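Local coordinates for 4-hydroxybenzoyl-CoA thioesterase (Staphylococcus aureus, PDB 6FDG), which probably hydrolyses the thioester of 1,4-dihydroxy-2-naphthoyl-CoA on the pathway to vitamin K2, as a hotdog-fold thioesterase, at residues I53-T58 and T107-I112; L41-A46 and F126-E131; K77-K82 and V89-I94. All blocks are in the same frame, centred on the assembly; numbering follows the deposited sequence. Where two conformers were deposited one is given.

Contact 1: residues I53-T58 and T107-I112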
# COMPACT_ATOMS: atom_id res chain seq x y z
N ILE A 53 9.18 22.33 -6.51
CA ILE A 53 10.35 21.46 -6.37
C ILE A 53 9.92 20.19 -5.61
O ILE A 53 9.22 20.31 -4.68
CB ILE A 53 11.48 22.19 -5.62
CG1 ILE A 53 11.96 23.47 -6.39
CG2 ILE A 53 12.72 21.27 -5.42
CD1 ILE A 53 12.45 23.18 -7.75
N ILE A 54 10.35 19.05 -6.14
CA ILE A 54 10.09 17.73 -5.48
C ILE A 54 11.43 17.14 -5.16
O ILE A 54 12.39 17.26 -5.89
CB ILE A 54 9.46 16.74 -6.43
CG1 ILE A 54 8.16 17.28 -6.96
CG2 ILE A 54 9.13 15.45 -5.68
CD1 ILE A 54 7.66 16.43 -8.06
N SER A 55 11.38 16.25 -4.11
CA SER A 55 12.55 15.53 -3.64
C SER A 55 12.33 13.98 -3.65
O SER A 55 11.92 13.47 -2.56
CB SER A 55 12.93 16.00 -2.30
OG SER A 55 14.15 15.51 -1.87
N PRO A 56 12.64 13.37 -4.71
CA PRO A 56 12.49 11.91 -4.73
C PRO A 56 13.68 11.18 -4.23
O PRO A 56 14.84 11.61 -4.28
CB PRO A 56 12.28 11.63 -6.19
CG PRO A 56 13.13 12.65 -6.91
CD PRO A 56 12.94 13.87 -6.06
N VAL A 57 13.37 9.97 -3.74
CA VAL A 57 14.44 8.93 -3.40
C VAL A 57 15.07 8.39 -4.59
O VAL A 57 14.32 7.87 -5.47
CB VAL A 57 13.78 7.88 -2.52
CG1 VAL A 57 14.78 6.77 -2.30
CG2 VAL A 57 13.37 8.47 -1.22
N THR A 58 16.37 8.33 -4.70
CA THR A 58 17.13 7.78 -5.74
C THR A 58 17.87 6.51 -5.39
O THR A 58 18.33 5.76 -6.28
CB THR A 58 18.10 8.83 -6.37
OG1 THR A 58 19.08 9.17 -5.38
CG2 THR A 58 17.27 9.96 -6.96
N THR A 107 18.54 6.24 2.69
CA THR A 107 17.93 6.78 1.48
C THR A 107 18.72 7.92 0.91
O THR A 107 19.03 8.90 1.70
CB THR A 107 16.52 7.28 1.68
OG1 THR A 107 16.53 8.31 2.71
CG2 THR A 107 15.52 6.17 2.08
N GLU A 108 19.03 7.91 -0.38
CA GLU A 108 19.59 9.10 -1.08
C GLU A 108 18.45 9.83 -1.67
O GLU A 108 17.54 9.26 -2.30
CB GLU A 108 20.56 8.59 -2.12
CG GLU A 108 21.23 9.80 -2.90
CD GLU A 108 22.10 9.24 -3.98
OE1 GLU A 108 21.54 8.54 -4.85
OE2 GLU A 108 23.28 9.52 -3.99
N LEU A 109 18.47 11.18 -1.53
CA LEU A 109 17.44 12.12 -1.99
C LEU A 109 18.13 13.16 -2.88
O LEU A 109 19.26 13.58 -2.57
CB LEU A 109 16.74 12.84 -0.89
CG LEU A 109 15.72 12.17 -0.01
CD1 LEU A 109 14.47 12.10 -0.72
CD2 LEU A 109 16.09 10.85 0.58
N ILE A 110 17.45 13.58 -3.90
CA ILE A 110 17.84 14.73 -4.79
C ILE A 110 16.66 15.68 -4.76
O ILE A 110 15.58 15.38 -4.31
CB ILE A 110 18.27 14.32 -6.22
CG1 ILE A 110 17.11 13.64 -6.96
CG2 ILE A 110 19.45 13.43 -6.13
CD1 ILE A 110 17.27 13.34 -8.44
N CYS A 111 16.84 16.89 -5.34
CA CYS A 111 15.74 17.80 -5.56
C CYS A 111 15.66 18.14 -7.04
O CYS A 111 16.71 18.34 -7.66
CB CYS A 111 16.00 19.11 -4.78
SG CYS A 111 15.87 18.96 -2.97
N ILE A 112 14.45 18.17 -7.54
CA ILE A 112 14.20 18.38 -8.95
C ILE A 112 13.01 19.29 -9.14
O ILE A 112 12.18 19.49 -8.34
CB ILE A 112 13.92 17.03 -9.66
CG1 ILE A 112 12.62 16.39 -9.19
CG2 ILE A 112 15.13 16.06 -9.54
CD1 ILE A 112 12.34 15.04 -9.89
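Thr-58 and Glu-108 make the shortest polar link here: the threonine OG1 donates to Glu-108 OE1 at 2.6 Å, meeting that oxygen on its anti side and 30° out of the carboxylate plane. With chi1 at 67°, OG1 sits between its own backbone N and carbonyl carbon, and the extended Glu-108 side chain runs obliquely across that of Thr-58. The same two residues are tied by their backbones, Thr-58 N to Glu-108 O at 2.8 Å. Glu-108 OE2 has a long, weak ion pair with Arg-87.

This is an antiparallel pairing at one edge of this chain's hotdog sheet, where strands 53-54 and 57-64 both run against strand 101-113. The register holds across the gap between strands 53-54 and 57-64, although Pro-56 has no N-H to offer Ile-110 O. Ser-55 OG donates to that oxygen instead, 2.8 Å away and standing 40° above the carbonyl plane. In return, Ile-110 N reaches Pro-56 O at 3.3 Å. Further along, Ile-54 and Ile-112 exchange two bonds as a hydrogen-bonded pair, one of them from Ile-54 N to Ile-112 O at 2.9 Å.

Val-57 and Leu-109, a non-hydrogen-bonded pair, put CG2 and CD1 3.8 Å apart on the face that meets Arg-34 of helix 26-41. The face of Ile-54 and Ile-112 looks the other way. There Pro-56 CG rests 3.9 Å from Ile-112 CD1, while Met-18 of the second subunit packs on Ile-54 and Pro-56, which brings the pairing to a subunit interface. Beyond the proline, Thr-58 and Ile-110 cross at about a right angle, and the methyl CG2 of the threonine lies 3.7 Å from Ile-110 CG1.

Contact 2: residues L41-A46 and F126-E131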
# COMPACT_ATOMS: atom_id res chain seq x y z
N LEU A 41 14.21 20.34 12.17
CA LEU A 41 15.32 21.18 11.83
C LEU A 41 14.76 22.56 11.50
O LEU A 41 15.60 23.48 11.56
CB LEU A 41 16.13 20.59 10.64
CG LEU A 41 17.46 21.10 10.41
CD1 LEU A 41 18.38 20.91 11.64
CD2 LEU A 41 17.98 20.47 9.11
N GLY A 42 13.49 22.73 11.26
CA GLY A 42 12.81 24.02 11.04
C GLY A 42 12.23 24.16 9.69
O GLY A 42 11.90 25.33 9.32
N PHE A 43 11.93 23.13 8.93
CA PHE A 43 11.51 23.30 7.52
C PHE A 43 10.32 22.45 7.16
O PHE A 43 9.93 21.52 7.84
CB PHE A 43 12.68 22.95 6.59
CG PHE A 43 13.92 23.78 6.83
CD1 PHE A 43 13.94 25.11 6.38
CD2 PHE A 43 15.01 23.32 7.51
CE1 PHE A 43 15.08 25.89 6.63
CE2 PHE A 43 16.09 24.09 7.88
CZ PHE A 43 16.13 25.43 7.40
N SER A 44 9.67 22.69 6.07
CA SER A 44 8.48 22.01 5.70
C SER A 44 8.66 21.51 4.29
O SER A 44 8.80 22.29 3.34
CB SER A 44 7.33 22.99 5.68
OG SER A 44 6.23 22.42 5.00
N TYR A 45 8.60 20.19 4.10
CA TYR A 45 8.62 19.68 2.79
C TYR A 45 7.43 20.12 1.94
O TYR A 45 7.52 20.41 0.75
CB TYR A 45 8.76 18.16 2.80
CG TYR A 45 8.79 17.62 1.38
CD1 TYR A 45 9.87 17.85 0.52
CD2 TYR A 45 7.77 16.83 0.86
CE1 TYR A 45 9.86 17.47 -0.79
CE2 TYR A 45 7.76 16.36 -0.41
CZ TYR A 45 8.82 16.68 -1.31
OH TYR A 45 8.82 16.29 -2.58
N ALA A 46 6.23 20.26 2.56
CA ALA A 46 5.10 20.75 1.74
C ALA A 46 5.39 22.18 1.20
O ALA A 46 4.95 22.50 0.10
CB ALA A 46 3.84 20.76 2.61
N PHE A 126 16.74 27.09 -2.21
CA PHE A 126 16.44 27.15 -0.81
C PHE A 126 17.61 27.47 0.04
O PHE A 126 18.20 26.59 0.77
CB PHE A 126 15.78 25.77 -0.33
CG PHE A 126 14.62 25.39 -1.10
CD1 PHE A 126 13.43 25.89 -0.65
CD2 PHE A 126 14.68 24.68 -2.24
CE1 PHE A 126 12.22 25.65 -1.30
CE2 PHE A 126 13.47 24.43 -2.94
CZ PHE A 126 12.25 24.94 -2.49
N PRO A 127 18.16 28.71 -0.04
CA PRO A 127 19.43 29.03 0.67
C PRO A 127 19.29 28.77 2.19
O PRO A 127 20.37 28.44 2.73
CB PRO A 127 19.72 30.55 0.33
CG PRO A 127 18.43 30.99 -0.33
CD PRO A 127 17.63 29.83 -0.86
N ASP A 128 18.17 28.99 2.79
CA ASP A 128 17.97 28.78 4.21
C ASP A 128 18.13 27.26 4.53
O ASP A 128 18.73 26.92 5.62
CB ASP A 128 16.59 29.21 4.64
CG ASP A 128 15.39 28.81 3.65
OD1 ASP A 128 15.51 28.65 2.37
OD2 ASP A 128 14.26 28.73 4.21
N TRP A 129 17.57 26.37 3.70
CA TRP A 129 17.77 24.90 3.95
C TRP A 129 19.22 24.62 3.77
O TRP A 129 19.83 23.87 4.61
CB TRP A 129 16.95 24.10 2.94
CG TRP A 129 15.52 24.10 3.04
CD1 TRP A 129 14.65 25.15 3.00
CD2 TRP A 129 14.67 22.91 3.06
NE1 TRP A 129 13.35 24.72 2.98
CE2 TRP A 129 13.33 23.36 2.96
CE3 TRP A 129 14.93 21.55 3.11
CZ2 TRP A 129 12.27 22.51 2.98
CZ3 TRP A 129 13.78 20.69 3.08
CH2 TRP A 129 12.53 21.23 3.04
N HIS A 130 19.94 25.06 2.75
CA HIS A 130 21.34 24.86 2.60
C HIS A 130 22.20 25.29 3.77
O HIS A 130 23.13 24.59 4.18
CB HIS A 130 21.87 25.56 1.27
CG HIS A 130 23.32 25.52 1.14
ND1 HIS A 130 24.01 24.42 0.85
CD2 HIS A 130 24.24 26.53 1.29
CE1 HIS A 130 25.32 24.70 0.76
NE2 HIS A 130 25.46 25.99 1.03
N GLU A 131 21.84 26.46 4.31
CA GLU A 131 22.71 26.95 5.43
C GLU A 131 22.52 25.95 6.58
O GLU A 131 23.55 25.68 7.20
CB GLU A 131 22.23 28.36 5.81
CG GLU A 131 22.74 28.91 7.17
CD GLU A 131 22.08 30.27 7.53
OE1 GLU A 131 20.83 30.40 7.51
OE2 GLU A 131 22.83 31.23 7.82
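Ser-44 O comes up to the edge of the Trp-129 indole, near the ring plane, 3.5 Å from CZ2 and 3.9 Å from CH2. It is a polar touch on ring carbons; the serine's own OG is turned elsewhere and caps Asp-47 N at the start of helix 45-50.

The weight of the contact falls on Phe-43, whose ring lies over one face of the same indole. It stacks face to face on the five-membered ring, centroids 4.2 Å apart and planes inclined by 30°. Its CB takes the neighbouring position, 3.8 Å from the centroid of the six-membered ring in a CH-pi contact, which means that the phenylalanine spans both halves of the indole. Chi1 of -58° sets CG anti to the carbonyl carbon, which brings it close to Trp-129 CE2 and CD2. The two side chains run antiparallel, and Trp-129 CA lies over the phenyl face, 4.2 Å from its centroid. At the far end of the ring, Phe-43 CZ is 3.5 Å from Asp-128 O, and the Asp-128 carboxylate stands steeply to the phenyl plane, 76° away.

Ile-38 of helix 26-41 touches both aromatic side chains. Gly-42, in a Schellman motif, closes that helix just before Phe-43. The arrangement is a face-to-face aromatic stack by which the first turn of helix 127-141 packs on the link between helices 26-41 and 45-50 of the hotdog fold.

Contact 3: residues K77-K82 and V89-I94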
# COMPACT_ATOMS: atom_id res chain seq x y z
N LYS A 77 15.36 6.54 14.53
CA LYS A 77 16.45 7.52 14.68
C LYS A 77 16.90 7.85 13.26
O LYS A 77 17.26 6.94 12.51
CB LYS A 77 17.59 6.95 15.52
CG LYS A 77 18.77 7.89 15.69
CD LYS A 77 19.81 7.22 16.62
CE LYS A 77 20.94 8.15 16.94
NZ LYS A 77 21.94 7.44 17.84
N THR A 78 16.94 9.13 12.90
CA THR A 78 17.30 9.66 11.58
C THR A 78 18.40 10.63 11.63
O THR A 78 18.30 11.54 12.50
CB THR A 78 16.09 10.30 10.94
OG1 THR A 78 14.99 9.43 10.89
CG2 THR A 78 16.40 10.75 9.49
N TRP A 79 19.34 10.56 10.76
CA TRP A 79 20.39 11.62 10.65
C TRP A 79 20.85 11.70 9.21
O TRP A 79 20.49 10.86 8.35
CB TRP A 79 21.63 11.36 11.54
CG TRP A 79 22.41 10.19 11.25
CD1 TRP A 79 23.60 10.18 10.56
CD2 TRP A 79 22.21 8.84 11.68
NE1 TRP A 79 24.11 8.90 10.50
CE2 TRP A 79 23.27 8.08 11.19
CE3 TRP A 79 21.19 8.19 12.41
CZ2 TRP A 79 23.41 6.68 11.50
CZ3 TRP A 79 21.31 6.86 12.60
CH2 TRP A 79 22.38 6.16 12.16
N VAL A 80 21.47 12.81 8.84
CA VAL A 80 22.02 13.03 7.51
C VAL A 80 23.47 12.59 7.51
O VAL A 80 24.36 13.27 8.09
CB VAL A 80 21.82 14.47 7.08
CG1 VAL A 80 22.51 14.63 5.70
CG2 VAL A 80 20.35 14.83 7.04
N GLU A 81 23.81 11.46 6.90
CA GLU A 81 25.17 10.95 6.84
C GLU A 81 26.00 11.79 5.94
O GLU A 81 27.20 12.00 6.19
CB GLU A 81 25.12 9.51 6.38
CG GLU A 81 26.47 8.80 6.35
CD GLU A 81 27.16 8.69 7.67
OE1 GLU A 81 26.53 8.75 8.79
OE2 GLU A 81 28.39 8.34 7.60
N LYS A 82 25.43 12.24 4.81
CA LYS A 82 26.19 13.04 3.84
C LYS A 82 25.27 14.10 3.23
O LYS A 82 24.18 13.76 2.73
CB LYS A 82 26.73 12.18 2.70
CG LYS A 82 27.52 10.88 3.08
CD LYS A 82 27.54 9.78 2.01
CE LYS A 82 28.58 8.72 2.40
NZ LYS A 82 29.47 8.38 1.23
N VAL A 89 22.24 11.95 1.78
CA VAL A 89 22.05 10.54 2.21
C VAL A 89 21.63 10.57 3.66
O VAL A 89 22.36 11.07 4.53
CB VAL A 89 23.30 9.70 2.04
CG1 VAL A 89 23.04 8.25 2.48
CG2 VAL A 89 23.74 9.73 0.57
N TYR A 90 20.42 10.11 3.95
CA TYR A 90 19.89 9.94 5.31
C TYR A 90 20.15 8.53 5.72
O TYR A 90 20.01 7.57 4.91
CB TYR A 90 18.40 10.21 5.36
CG TYR A 90 17.95 11.60 5.02
CD1 TYR A 90 17.94 12.09 3.75
CD2 TYR A 90 17.60 12.47 6.07
CE1 TYR A 90 17.53 13.41 3.48
CE2 TYR A 90 17.17 13.80 5.80
CZ TYR A 90 17.19 14.18 4.54
OH TYR A 90 16.77 15.53 4.24
N LYS A 91 20.47 8.32 6.99
CA LYS A 91 20.55 6.99 7.60
C LYS A 91 19.55 6.91 8.71
O LYS A 91 19.15 7.89 9.37
CB LYS A 91 21.98 6.70 8.12
CG LYS A 91 22.92 6.30 6.99
CD LYS A 91 24.35 6.03 7.44
CE LYS A 91 24.38 4.83 8.32
NZ LYS A 91 25.75 4.16 8.07
N TYR A 92 19.13 5.65 8.95
CA TYR A 92 18.10 5.35 9.93
C TYR A 92 18.42 4.13 10.77
O TYR A 92 19.08 3.17 10.32
CB TYR A 92 16.78 4.96 9.24
CG TYR A 92 16.37 5.97 8.17
CD1 TYR A 92 16.84 5.78 6.84
CD2 TYR A 92 15.52 6.99 8.42
CE1 TYR A 92 16.53 6.71 5.84
CE2 TYR A 92 15.16 7.92 7.40
CZ TYR A 92 15.64 7.71 6.12
OH TYR A 92 15.25 8.62 5.08
N GLU A 93 17.91 4.16 11.98
CA GLU A 93 17.88 2.95 12.89
C GLU A 93 16.49 2.86 13.43
O GLU A 93 15.93 3.86 13.88
CB GLU A 93 18.89 3.11 14.07
CG GLU A 93 20.30 3.08 13.64
CD GLU A 93 21.33 3.37 14.76
OE1 GLU A 93 20.95 3.96 15.74
OE2 GLU A 93 22.48 3.08 14.44
N ILE A 94 15.91 1.66 13.45
CA ILE A 94 14.60 1.44 14.04
C ILE A 94 14.73 0.54 15.28
O ILE A 94 15.36 -0.55 15.20
CB ILE A 94 13.62 0.76 13.11
CG1 ILE A 94 13.48 1.58 11.79
CG2 ILE A 94 12.29 0.56 13.79
CD1 ILE A 94 12.50 0.99 10.82
O HOH W 1 23.51 5.41 15.98
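Trp-79 carries Lys-91 on one face of its indole: CB of the lysine stands 3.9 Å from the centroid of the six-membered ring, 24° off the normal. Two carboxylates come to the indole's edge. Glu-81 OE1 lies in the ring plane and accepts a hydrogen bond from Trp-79 NE1 at 3.0 Å, which fixes the ring's rotation; Glu-93 OE2 is 3.8 Å from CH2, its carboxylate plane turned 84° from the indole.

The framework is an antiparallel beta hairpin, strands 73-83 and 88-95 of the hotdog sheet. Lys-77 with Glu-93 and Trp-79 with Lys-91 are hydrogen-bonded pairs, each exchanging two backbone bonds. Near the turn Glu-81 and Lys-82 both face Val-89, a classic beta bulge: their two N-H groups share Val-89 O in weak bonds, whereas Val-89 N gives Lys-82 O a sound one of 2.8 Å.

On the other face, that of Thr-78, Val-80, Tyr-90 and Tyr-92, the sheet meets helix 26-41. Thr-78 CG2 touches the Tyr-90 ring at its edge, and Val-80 CG2 approaches Tyr-90 CE2 to 3.6 Å. Both tyrosine hydroxyls are bonded outside the hairpin, Tyr-90 to Tyr-133 and Tyr-92 to Thr-107 and Arg-34.

Back on the tryptophan side, the extended Lys-77 runs beside Glu-93. NZ and OE1 are 4.2 Å apart, beyond a salt bridge, and one water spans them, accepting from Lys-77 NZ at 3.2 Å and giving a weak bond to Glu-93 OE1 at 3.0 Å.

In the fold
The three contacts are nested along the chain: contact 2 closes the widest loop, contact 1 lies within it, and contact 3 is innermost. Contacts 1 and 3 belong to one sheet, centres 15 Å apart, since strand 101-113 is next to strand 88-95; a probable hydrogen bond joins Thr-107 O and Tyr-90 N at 2.9 Å. Contact 2 lies among the helices, its centre 14 Å from contact 1, and touches it through a probable hydrogen bond between Tyr-45 OH and Ser-55 N. Contacts 2 and 3, centres 17 Å apart, do not touch. Contacts 1 and 3 build the sheet, one face of which meets helix 26-41; contact 2 packs helix 127-141 beside it.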